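Local coordinates for d-3-phosphoglycerate dehydrogenase oxidoreductase protein (Ralstonia solanacearum, PDB 3GG9) that probably oxidises D-3-phosphoglycerate with NAD and belongs to the D-isomer specific 2-hydroxyacid dehydrogenase family, at residues 161-167 and 216-222; 229-235 and 254-258; 241-247 and 268-274; 261-266 and 288-294. One frame throughout, in Å; residues are numbered along the deposited sequence.

Interaction 1: 161-167 and 216-222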
# COMPACT_ATOMS: atom_id res chain seq x y z
N GLN A 161 -14.43 9.81 0.86
CA GLN A 161 -14.44 9.42 2.26
C GLN A 161 -13.77 10.46 3.15
O GLN A 161 -13.09 11.37 2.68
CB GLN A 161 -13.74 8.08 2.44
CG GLN A 161 -14.38 6.98 1.65
CD GLN A 161 -15.46 6.30 2.43
OE1 GLN A 161 -15.18 5.40 3.23
NE2 GLN A 161 -16.71 6.73 2.22
N THR A 162 -13.99 10.33 4.45
CA THR A 162 -13.43 11.26 5.41
C THR A 162 -12.13 10.77 6.05
O THR A 162 -12.07 9.70 6.69
CB THR A 162 -14.49 11.69 6.48
OG1 THR A 162 -15.60 12.33 5.83
CG2 THR A 162 -13.89 12.66 7.48
N LEU A 163 -11.09 11.58 5.86
CA LEU A 163 -9.78 11.40 6.50
C LEU A 163 -9.63 12.33 7.71
O LEU A 163 -9.60 13.56 7.57
CB LEU A 163 -8.66 11.68 5.50
CG LEU A 163 -7.21 11.63 6.01
CD1 LEU A 163 -6.84 10.23 6.52
CD2 LEU A 163 -6.20 12.14 4.95
N GLY A 164 -9.56 11.74 8.91
CA GLY A 164 -9.22 12.47 10.12
C GLY A 164 -7.71 12.52 10.37
O GLY A 164 -7.02 11.49 10.34
N ILE A 165 -7.18 13.73 10.54
CA ILE A 165 -5.77 13.92 10.87
C ILE A 165 -5.68 14.47 12.29
O ILE A 165 -6.06 15.62 12.55
CB ILE A 165 -5.05 14.84 9.83
CG1 ILE A 165 -5.12 14.24 8.41
CG2 ILE A 165 -3.63 15.14 10.27
CD1 ILE A 165 -4.48 12.84 8.27
N PHE A 166 -5.19 13.64 13.20
CA PHE A 166 -4.93 14.04 14.58
C PHE A 166 -3.46 14.49 14.76
O PHE A 166 -2.57 13.66 15.00
CB PHE A 166 -5.29 12.87 15.53
CG PHE A 166 -5.44 13.25 17.00
CD1 PHE A 166 -6.03 12.35 17.88
CD2 PHE A 166 -5.02 14.50 17.49
CE1 PHE A 166 -6.18 12.67 19.25
CE2 PHE A 166 -5.16 14.83 18.85
CZ PHE A 166 -5.74 13.91 19.73
N GLY A 167 -3.23 15.81 14.66
CA GLY A 167 -1.88 16.39 14.77
C GLY A 167 -1.45 16.92 13.42
O GLY A 167 -1.43 16.19 12.42
N SER A 216 -14.54 10.15 10.92
CA SER A 216 -13.47 9.70 10.03
C SER A 216 -13.68 8.28 9.53
O SER A 216 -14.00 7.39 10.31
CB SER A 216 -12.11 9.78 10.72
OG SER A 216 -11.83 11.10 11.13
N ASP A 217 -13.48 8.07 8.24
CA ASP A 217 -13.44 6.72 7.69
C ASP A 217 -12.03 6.15 7.87
O ASP A 217 -11.83 4.95 8.04
CB ASP A 217 -13.87 6.72 6.22
CG ASP A 217 -15.31 7.20 6.04
OD1 ASP A 217 -16.24 6.48 6.47
OD2 ASP A 217 -15.51 8.29 5.47
N VAL A 218 -11.05 7.05 7.84
CA VAL A 218 -9.66 6.73 8.11
C VAL A 218 -9.20 7.81 9.08
O VAL A 218 -9.40 9.01 8.85
CB VAL A 218 -8.81 6.75 6.79
CG1 VAL A 218 -7.31 6.68 7.07
CG2 VAL A 218 -9.25 5.63 5.82
N LEU A 219 -8.62 7.40 10.20
CA LEU A 219 -8.09 8.36 11.16
C LEU A 219 -6.61 8.08 11.37
O LEU A 219 -6.22 6.98 11.79
CB LEU A 219 -8.87 8.33 12.48
CG LEU A 219 -8.63 9.49 13.47
CD1 LEU A 219 -9.85 9.66 14.35
CD2 LEU A 219 -7.35 9.36 14.32
N SER A 220 -5.79 9.07 11.09
CA SER A 220 -4.37 8.86 11.23
C SER A 220 -3.77 9.82 12.23
O SER A 220 -4.04 11.04 12.17
CB SER A 220 -3.66 8.95 9.88
OG SER A 220 -2.31 8.62 10.05
N VAL A 221 -2.95 9.25 13.12
CA VAL A 221 -2.32 9.98 14.25
C VAL A 221 -0.89 10.46 13.98
O VAL A 221 0.01 9.65 13.70
CB VAL A 221 -2.33 9.10 15.55
CG1 VAL A 221 -1.89 9.93 16.74
CG2 VAL A 221 -3.70 8.60 15.79
N HIS A 222 -0.68 11.78 14.07
CA HIS A 222 0.64 12.37 13.86
C HIS A 222 1.08 13.31 14.98
O HIS A 222 1.15 14.53 14.79
CB HIS A 222 0.66 13.04 12.51
CG HIS A 222 0.33 12.10 11.41
ND1 HIS A 222 1.22 11.16 10.96
CD2 HIS A 222 -0.82 11.89 10.74
CE1 HIS A 222 0.65 10.43 10.02
NE2 HIS A 222 -0.60 10.85 9.88
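D217 reaches across to T162 and Q161 where the parallel strands 162-166 and 218-221 begin to pair. From its backbone outward, CB lies 3.5 Å from Q161 OE1 and equally near T162 O. With CG beside its own backbone N (chi1 -62°), the carboxylate stacks on the Q161 amide, the two planes only 15° apart and D217 CG 3.3 Å from Q161 OE1. At the tip, OD2 offers its anti lone pair to T162 N in an almost straight bond of 2.7 Å, while OD1 turns to a salt bridge with K242. An aspartate suits this place: it is short enough to bind a neighbouring backbone amide and still has a second oxygen for a lysine. T162 O in turn accepts from both D217 N and V218 N, so the start of the pairing is doubly tied. Backbone bonds then run from G164 N to V218 O, S220 N to G164 O, F166 N to S220 O and H222 N to F166 O. G164 makes room for S216 OG, 3.1 Å from G164 CA; that hydroxyl is bonded to L212 O. On the face of L163 and V218, L163 CD1 touches V218 CG1 at 3.6 Å. Helices 109-123 and 170-181 cover this face, whereas F166 and L219 pack on helix 209-215 behind the other; strand 246-249 continues the sheet beyond 218-221.

Interaction 2: 229-235 and 254-258. Unlike the reference sequence in segment 229-235: S231 (reference Gly), I233 (reference Val).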
# COMPACT_ATOMS: atom_id res chain seq x y z
N THR A 229 0.61 14.33 25.53
CA THR A 229 0.02 13.42 24.55
C THR A 229 0.05 11.93 24.91
O THR A 229 -0.56 11.11 24.21
CB THR A 229 0.72 13.54 23.19
OG1 THR A 229 2.09 13.15 23.33
CG2 THR A 229 0.64 14.96 22.67
N ARG A 230 0.77 11.56 25.96
CA ARG A 230 0.72 10.17 26.43
C ARG A 230 -0.72 9.81 26.84
O ARG A 230 -1.34 10.54 27.62
CB ARG A 230 1.67 9.97 27.59
CG ARG A 230 1.83 8.52 28.02
CD ARG A 230 2.83 8.38 29.15
NE ARG A 230 4.13 8.95 28.81
CZ ARG A 230 5.13 8.28 28.24
NH1 ARG A 230 6.27 8.91 27.98
NH2 ARG A 230 4.99 7.00 27.93
N SER A 231 -1.23 8.72 26.26
CA SER A 231 -2.59 8.20 26.48
C SER A 231 -3.69 9.16 26.07
O SER A 231 -4.80 9.09 26.60
CB SER A 231 -2.82 7.75 27.94
OG SER A 231 -1.80 6.89 28.38
N ILE A 232 -3.39 10.04 25.12
CA ILE A 232 -4.35 11.06 24.68
C ILE A 232 -5.53 10.43 23.94
O ILE A 232 -6.60 11.03 23.82
CB ILE A 232 -3.65 12.15 23.81
CG1 ILE A 232 -4.50 13.43 23.74
CG2 ILE A 232 -3.26 11.60 22.43
CD1 ILE A 232 -3.79 14.62 23.11
N ILE A 233 -5.32 9.21 23.45
CA ILE A 233 -6.36 8.47 22.76
C ILE A 233 -6.76 7.35 23.71
O ILE A 233 -5.93 6.55 24.12
CB ILE A 233 -5.87 7.94 21.39
CG1 ILE A 233 -5.51 9.12 20.48
CG2 ILE A 233 -6.95 7.12 20.70
CD1 ILE A 233 -4.81 8.71 19.21
N THR A 234 -8.02 7.35 24.09
CA THR A 234 -8.52 6.38 25.04
C THR A 234 -9.37 5.35 24.32
O THR A 234 -9.67 5.52 23.14
CB THR A 234 -9.39 7.09 26.09
OG1 THR A 234 -10.55 7.64 25.45
CG2 THR A 234 -8.60 8.21 26.75
N VAL A 235 -9.77 4.29 25.02
CA VAL A 235 -10.75 3.33 24.48
C VAL A 235 -12.08 4.00 24.17
O VAL A 235 -12.74 3.60 23.23
CB VAL A 235 -11.03 2.13 25.46
CG1 VAL A 235 -12.05 1.17 24.87
CG2 VAL A 235 -9.79 1.38 25.72
N GLU A 254 2.35 4.64 22.64
CA GLU A 254 1.93 5.12 23.95
C GLU A 254 1.03 6.36 23.87
O GLU A 254 0.50 6.82 24.89
CB GLU A 254 3.16 5.39 24.83
CG GLU A 254 4.04 4.16 25.09
CD GLU A 254 5.21 3.97 24.10
OE1 GLU A 254 6.13 3.21 24.46
OE2 GLU A 254 5.21 4.55 22.98
N LEU A 255 0.83 6.88 22.66
CA LEU A 255 -0.23 7.85 22.40
C LEU A 255 -1.63 7.31 22.69
O LEU A 255 -2.53 8.07 22.99
CB LEU A 255 -0.20 8.35 20.97
CG LEU A 255 1.03 9.14 20.52
CD1 LEU A 255 0.94 9.45 19.03
CD2 LEU A 255 1.19 10.42 21.31
N VAL A 256 -1.81 5.99 22.55
CA VAL A 256 -3.06 5.33 22.89
C VAL A 256 -2.86 4.71 24.26
O VAL A 256 -1.81 4.11 24.51
CB VAL A 256 -3.45 4.22 21.88
CG1 VAL A 256 -4.81 3.60 22.22
CG2 VAL A 256 -3.47 4.77 20.46
N GLU A 257 -3.84 4.85 25.15
CA GLU A 257 -3.77 4.19 26.45
C GLU A 257 -3.51 2.70 26.32
O GLU A 257 -3.92 2.05 25.37
CB GLU A 257 -5.01 4.48 27.31
CG GLU A 257 -6.30 3.80 26.87
CD GLU A 257 -7.44 4.03 27.88
OE1 GLU A 257 -8.61 3.96 27.48
OE2 GLU A 257 -7.15 4.28 29.06
N GLU A 258 -2.75 2.19 27.28
CA GLU A 258 -2.27 0.83 27.31
C GLU A 258 -3.41 -0.19 27.10
O GLU A 258 -4.47 -0.09 27.74
CB GLU A 258 -1.54 0.62 28.63
CG GLU A 258 -0.85 -0.69 28.75
CD GLU A 258 -0.01 -0.75 29.99
OE1 GLU A 258 0.92 -1.58 30.00
OE2 GLU A 258 -0.28 0.03 30.94
O HOH W 1 0.24 5.38 27.08
O HOH W 2 -2.39 4.04 29.76
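The R230 guanidinium and the E254 carboxylate are turned 70° apart, and their charged atoms do not meet. The two side chains run alongside each other in the same direction, and the guanidinium is approached obliquely by E254 CB, 3.9 Å from R230 NH2. The E257 carboxylate is used more directly: V235 N approaches OE1 on its anti side, 18° out of the plane, in a nearly straight bond of 2.7 Å. V235 CG2 also lies against OE1, at 3.3 Å. E257 can reach this far because CG sits between its own N and carbonyl carbon (chi1 72°) and the chain is extended beyond it. The loops are otherwise joined by backbone: S231 N binds E254 O, I233 N binds L255 O, and E257 N gives I233 O a bond of 2.9 Å. S231, third in the type II turn from T229 to I232, has positive phi; its OG shares one water with E254 O and another with E258 N. L255 CD2 packs 3.5 Å from T229 OG1, a hydroxyl that bonds R224 O and N226 N, and I233 faces V256 CG2. The contact is thus polar toward the outside and apolar beneath, where I233 and L255 reach V221. Since V235 N belongs to the first turn of helix 235-238, the acceptor from E257 supplements the cap made by T234, and its negative charge would probably be stabilised by that helix end.

Interaction 3: 241-247 and 268-274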
# COMPACT_ATOMS: atom_id res chain seq x y z
N MET A 241 -15.51 5.39 17.05
CA MET A 241 -15.26 5.21 15.61
C MET A 241 -16.31 4.34 14.93
O MET A 241 -16.94 3.49 15.57
CB MET A 241 -13.83 4.68 15.36
CG MET A 241 -12.70 5.67 15.73
SD MET A 241 -10.97 5.21 15.36
CE MET A 241 -10.95 5.29 13.57
N LYS A 242 -16.50 4.54 13.62
CA LYS A 242 -17.40 3.67 12.85
C LYS A 242 -16.93 2.20 12.90
O LYS A 242 -15.74 1.94 13.04
CB LYS A 242 -17.48 4.11 11.39
CG LYS A 242 -17.84 5.57 11.18
CD LYS A 242 -17.87 5.88 9.70
CE LYS A 242 -18.02 7.36 9.48
NZ LYS A 242 -18.23 7.68 8.03
N PRO A 243 -17.88 1.25 12.79
CA PRO A 243 -17.53 -0.17 12.63
C PRO A 243 -16.74 -0.49 11.35
O PRO A 243 -16.12 -1.53 11.29
CB PRO A 243 -18.90 -0.86 12.55
CG PRO A 243 -19.82 0.06 13.23
CD PRO A 243 -19.34 1.43 12.87
N THR A 244 -16.77 0.40 10.36
CA THR A 244 -16.02 0.21 9.11
C THR A 244 -14.73 1.06 9.04
O THR A 244 -14.02 1.07 8.01
CB THR A 244 -16.87 0.67 7.92
OG1 THR A 244 -17.37 1.99 8.18
CG2 THR A 244 -18.02 -0.30 7.66
N ALA A 245 -14.46 1.79 10.12
CA ALA A 245 -13.37 2.75 10.19
C ALA A 245 -12.00 2.13 10.37
O ALA A 245 -11.85 1.07 10.99
CB ALA A 245 -13.64 3.77 11.28
N LEU A 246 -11.01 2.79 9.79
CA LEU A 246 -9.59 2.42 9.94
C LEU A 246 -8.80 3.39 10.84
O LEU A 246 -8.77 4.62 10.63
CB LEU A 246 -8.95 2.26 8.56
CG LEU A 246 -7.41 2.18 8.51
CD1 LEU A 246 -6.97 0.80 9.00
CD2 LEU A 246 -6.91 2.46 7.07
N PHE A 247 -8.17 2.84 11.87
CA PHE A 247 -7.29 3.63 12.74
C PHE A 247 -5.82 3.41 12.35
O PHE A 247 -5.35 2.28 12.35
CB PHE A 247 -7.50 3.24 14.20
CG PHE A 247 -6.59 3.98 15.15
CD1 PHE A 247 -6.82 5.32 15.45
CD2 PHE A 247 -5.50 3.34 15.72
CE1 PHE A 247 -5.98 5.99 16.34
CE2 PHE A 247 -4.66 4.00 16.60
CZ PHE A 247 -4.90 5.33 16.91
N GLY A 268 -15.17 -3.98 18.27
CA GLY A 268 -15.65 -3.83 16.90
C GLY A 268 -15.64 -2.42 16.33
O GLY A 268 -16.09 -2.21 15.19
N ARG A 269 -15.17 -1.46 17.12
CA ARG A 269 -15.02 -0.05 16.71
C ARG A 269 -13.66 0.44 17.19
O ARG A 269 -13.40 0.45 18.39
CB ARG A 269 -16.13 0.84 17.29
CG ARG A 269 -17.54 0.43 16.86
CD ARG A 269 -18.62 1.04 17.72
NE ARG A 269 -19.00 2.34 17.19
CZ ARG A 269 -20.08 2.56 16.45
NH1 ARG A 269 -20.31 3.79 16.00
NH2 ARG A 269 -20.93 1.58 16.17
N PRO A 270 -12.75 0.82 16.26
CA PRO A 270 -12.86 0.84 14.80
C PRO A 270 -12.89 -0.58 14.24
O PRO A 270 -12.67 -1.53 14.98
CB PRO A 270 -11.58 1.56 14.38
CG PRO A 270 -10.59 1.19 15.44
CD PRO A 270 -11.41 1.23 16.72
N GLY A 271 -13.15 -0.73 12.94
CA GLY A 271 -13.18 -2.04 12.30
C GLY A 271 -11.79 -2.59 11.97
O GLY A 271 -11.58 -3.81 11.89
N MET A 272 -10.84 -1.68 11.78
CA MET A 272 -9.50 -2.09 11.36
C MET A 272 -8.45 -1.11 11.86
O MET A 272 -8.74 0.07 12.10
CB MET A 272 -9.44 -2.22 9.82
CG MET A 272 -8.11 -2.84 9.26
SD MET A 272 -8.06 -3.33 7.51
CE MET A 272 -9.30 -4.65 7.61
N ALA A 273 -7.25 -1.62 12.07
CA ALA A 273 -6.11 -0.79 12.36
C ALA A 273 -4.89 -1.09 11.48
O ALA A 273 -4.73 -2.20 10.98
CB ALA A 273 -5.77 -0.85 13.82
N ALA A 274 -4.05 -0.08 11.29
CA ALA A 274 -2.75 -0.28 10.67
C ALA A 274 -1.73 0.45 11.54
O ALA A 274 -1.88 1.65 11.81
CB ALA A 274 -2.75 0.23 9.21
O HOH W 3 -16.38 -3.50 13.09
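R269 carries its CG beside its own N (chi1 -60°) and bends at chi3 (89°), which lays the guanidinium alongside P243; P243 CD rests 3.6 Å above one face, displaced toward the rim, and P243 CG is 3.5 Å from R269 NH2. The ring CH2 groups of P243 can lie against the flat guanidinium while its nitrogens keep access to polar partners. R269 NE also lies 2.9 Å from M241 O and makes a weak hydrogen bond to T239 O. Next in the chain, P270 follows a cis peptide bond and sets its ring against M241 and F247: its CB touches M241 SD at 3.8 Å, and its CG lies 3.9 Å from F247 CB. The flexible thioether of M241 moulds itself to the proline ring, crossing it at a slant. G271 comes so near the 242-245 turn, with its CA 3.2 Å from P243 O, that a residue without a side chain fits there. One water donates to both P243 O and G268 O. Pairing starts at A245 O, which accepts M272 N and, weakly, G271 N; F247 N then binds M272 O at 2.8 Å, and A274 N binds F247 O. L246 CD1 packs on M272 CG at 3.8 Å, on the face lined by helix 109-123, while on the other face M261 of helix 260-267 packs the small A273. Strand 246-249, helix 260-267 and strand 272-275 form the beta-alpha-beta unit repeated in Rossmann-type NAD-binding domains.

Interaction 4: 261-266 and 288-294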
# COMPACT_ATOMS: atom_id res chain seq x y z
N MET A 261 -6.11 -0.07 22.15
CA MET A 261 -6.34 -0.51 20.79
C MET A 261 -6.87 -1.96 20.63
O MET A 261 -7.87 -2.20 19.94
CB MET A 261 -5.07 -0.28 20.00
CG MET A 261 -4.79 -1.30 18.96
SD MET A 261 -4.61 -0.40 17.49
CE MET A 261 -6.31 0.21 17.37
N VAL A 262 -6.19 -2.92 21.26
CA VAL A 262 -6.64 -4.30 21.27
C VAL A 262 -8.08 -4.32 21.79
O VAL A 262 -8.95 -4.92 21.15
CB VAL A 262 -5.73 -5.20 22.12
CG1 VAL A 262 -6.41 -6.58 22.38
CG2 VAL A 262 -4.36 -5.38 21.45
N THR A 263 -8.31 -3.62 22.90
CA THR A 263 -9.63 -3.55 23.53
C THR A 263 -10.68 -3.03 22.56
O THR A 263 -11.70 -3.68 22.36
CB THR A 263 -9.61 -2.72 24.84
OG1 THR A 263 -8.67 -3.29 25.76
CG2 THR A 263 -11.00 -2.66 25.51
N ALA A 264 -10.40 -1.91 21.89
CA ALA A 264 -11.36 -1.33 20.96
C ALA A 264 -11.60 -2.22 19.73
O ALA A 264 -12.76 -2.38 19.30
CB ALA A 264 -10.92 0.06 20.54
N LEU A 265 -10.55 -2.82 19.18
CA LEU A 265 -10.72 -3.74 18.05
C LEU A 265 -11.59 -4.92 18.42
O LEU A 265 -12.47 -5.31 17.65
CB LEU A 265 -9.38 -4.21 17.48
CG LEU A 265 -8.58 -3.18 16.65
CD1 LEU A 265 -7.21 -3.75 16.36
CD2 LEU A 265 -9.29 -2.80 15.34
N ASN A 266 -11.38 -5.46 19.62
CA ASN A 266 -12.23 -6.53 20.13
C ASN A 266 -13.69 -6.14 20.38
O ASN A 266 -14.55 -7.01 20.43
CB ASN A 266 -11.61 -7.16 21.39
CG ASN A 266 -10.45 -8.09 21.07
OD1 ASN A 266 -10.30 -8.55 19.94
ND2 ASN A 266 -9.63 -8.36 22.06
N THR A 288 -0.18 -9.86 20.41
CA THR A 288 -1.64 -10.00 20.23
C THR A 288 -2.13 -9.44 18.89
O THR A 288 -2.90 -10.08 18.17
CB THR A 288 -2.38 -9.33 21.43
OG1 THR A 288 -1.97 -9.97 22.64
CG2 THR A 288 -3.87 -9.46 21.33
N LEU A 289 -1.66 -8.24 18.54
CA LEU A 289 -2.07 -7.56 17.31
C LEU A 289 -1.67 -8.28 16.04
O LEU A 289 -2.35 -8.17 15.03
CB LEU A 289 -1.51 -6.14 17.27
CG LEU A 289 -2.21 -5.06 18.10
CD1 LEU A 289 -1.47 -3.77 17.85
CD2 LEU A 289 -3.72 -4.92 17.73
N LEU A 290 -0.57 -9.04 16.11
CA LEU A 290 -0.08 -9.80 14.96
C LEU A 290 -0.98 -10.99 14.66
O LEU A 290 -0.98 -11.49 13.55
CB LEU A 290 1.38 -10.27 15.17
CG LEU A 290 2.50 -9.24 15.38
CD1 LEU A 290 3.88 -9.88 15.39
CD2 LEU A 290 2.44 -8.20 14.31
N ARG A 291 -1.73 -11.43 15.66
CA ARG A 291 -2.65 -12.55 15.48
C ARG A 291 -4.09 -12.12 15.18
O ARG A 291 -5.00 -12.94 15.17
CB ARG A 291 -2.59 -13.48 16.70
CG ARG A 291 -1.17 -13.96 16.97
CD ARG A 291 -1.12 -15.01 18.07
NE ARG A 291 -1.36 -14.45 19.41
CZ ARG A 291 -0.45 -13.83 20.16
NH1 ARG A 291 -0.80 -13.41 21.36
NH2 ARG A 291 0.80 -13.63 19.73
N MET A 292 -4.27 -10.82 14.91
CA MET A 292 -5.56 -10.25 14.52
C MET A 292 -5.61 -9.92 13.03
O MET A 292 -4.83 -9.10 12.54
CB MET A 292 -5.84 -8.99 15.35
CG MET A 292 -6.35 -9.27 16.77
SD MET A 292 -6.71 -7.79 17.76
CE MET A 292 -5.44 -7.93 18.94
N GLU A 293 -6.55 -10.56 12.32
CA GLU A 293 -6.74 -10.36 10.87
C GLU A 293 -7.12 -8.92 10.49
O GLU A 293 -6.83 -8.47 9.38
CB GLU A 293 -7.77 -11.35 10.32
CG GLU A 293 -9.21 -11.13 10.80
CD GLU A 293 -10.25 -11.95 10.03
OE1 GLU A 293 -9.91 -12.59 9.00
OE2 GLU A 293 -11.42 -11.94 10.46
N ASN A 294 -7.75 -8.21 11.43
CA ASN A 294 -8.10 -6.78 11.22
C ASN A 294 -7.07 -5.80 11.80
O ASN A 294 -7.38 -4.63 12.04
CB ASN A 294 -9.51 -6.47 11.74
CG ASN A 294 -9.67 -6.79 13.22
OD1 ASN A 294 -8.99 -7.67 13.75
ND2 ASN A 294 -10.58 -6.09 13.87
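V262 presents both of its methyl groups to segment 288-294. CG2 meets L289 CD2 at 3.8 Å and M292 CE at 3.7 Å, while CG1 touches T288 CG2 at 4.0 Å. A branched residue suits the position, since two methyls can serve three neighbours. L289 has CG beside its own N (chi1 -78°); chi2 of -179° extends CD1, and it is the other branch, CD2, that reaches the helix. This one methyl is shared by V262, by M261 CG at 4.0 Å and by L265 CD1 at 3.9 Å. M292 runs straight to its sulfur and then bends at chi3 (-111°), which sets CE against both V262 methyls, the two side chains crossing at about a right angle. The unbranched thioether can follow the helix surface in this way, and SD remains 4.3 Å from L265 CD1. L265 divides its branches: CD1 goes to the leucine and methionine, whereas CD2 slides past N294, 3.8 Å from ND2. N294 ND2 is hydrogen-bonded to G271 O, so this buried amide nitrogen has a partner. No hydrogen bond joins the two segments; the contact is apolar packing between helix 260-267 and the 3-10 turn 288-291 with its following loop. Beneath it lie strands 272-275 and 295-297: M261 and L265 rest on A273, and L289 touches I275, C295 and C297. The same 3-10 turn reaches the second subunit through L290, on L133 of that chain.

In the fold
All four contacts belong to the NAD-binding domain and gather around its parallel sheet. Interactions 1 and 3 lie in that sheet, their centres 11 Å apart, and adjoin, since strand 218-221 of the one lies next to strand 246-249 of the other. Interaction 4, 11 Å from interaction 3 centre to centre, packs helix 260-267 and the 288-294 loop against strands 272-275 and 295-297, the latter at the sheet's edge. Interaction 2, its centre about 16 Å from those of the others, joins loops that follow strands 218-221 and 246-249; I233 and V256 meet F247, and L255 meets V221. Along the chain interaction 1 closes first, while interaction 3 interleaves with both 2 and 4. Together they build one Rossmann-type domain.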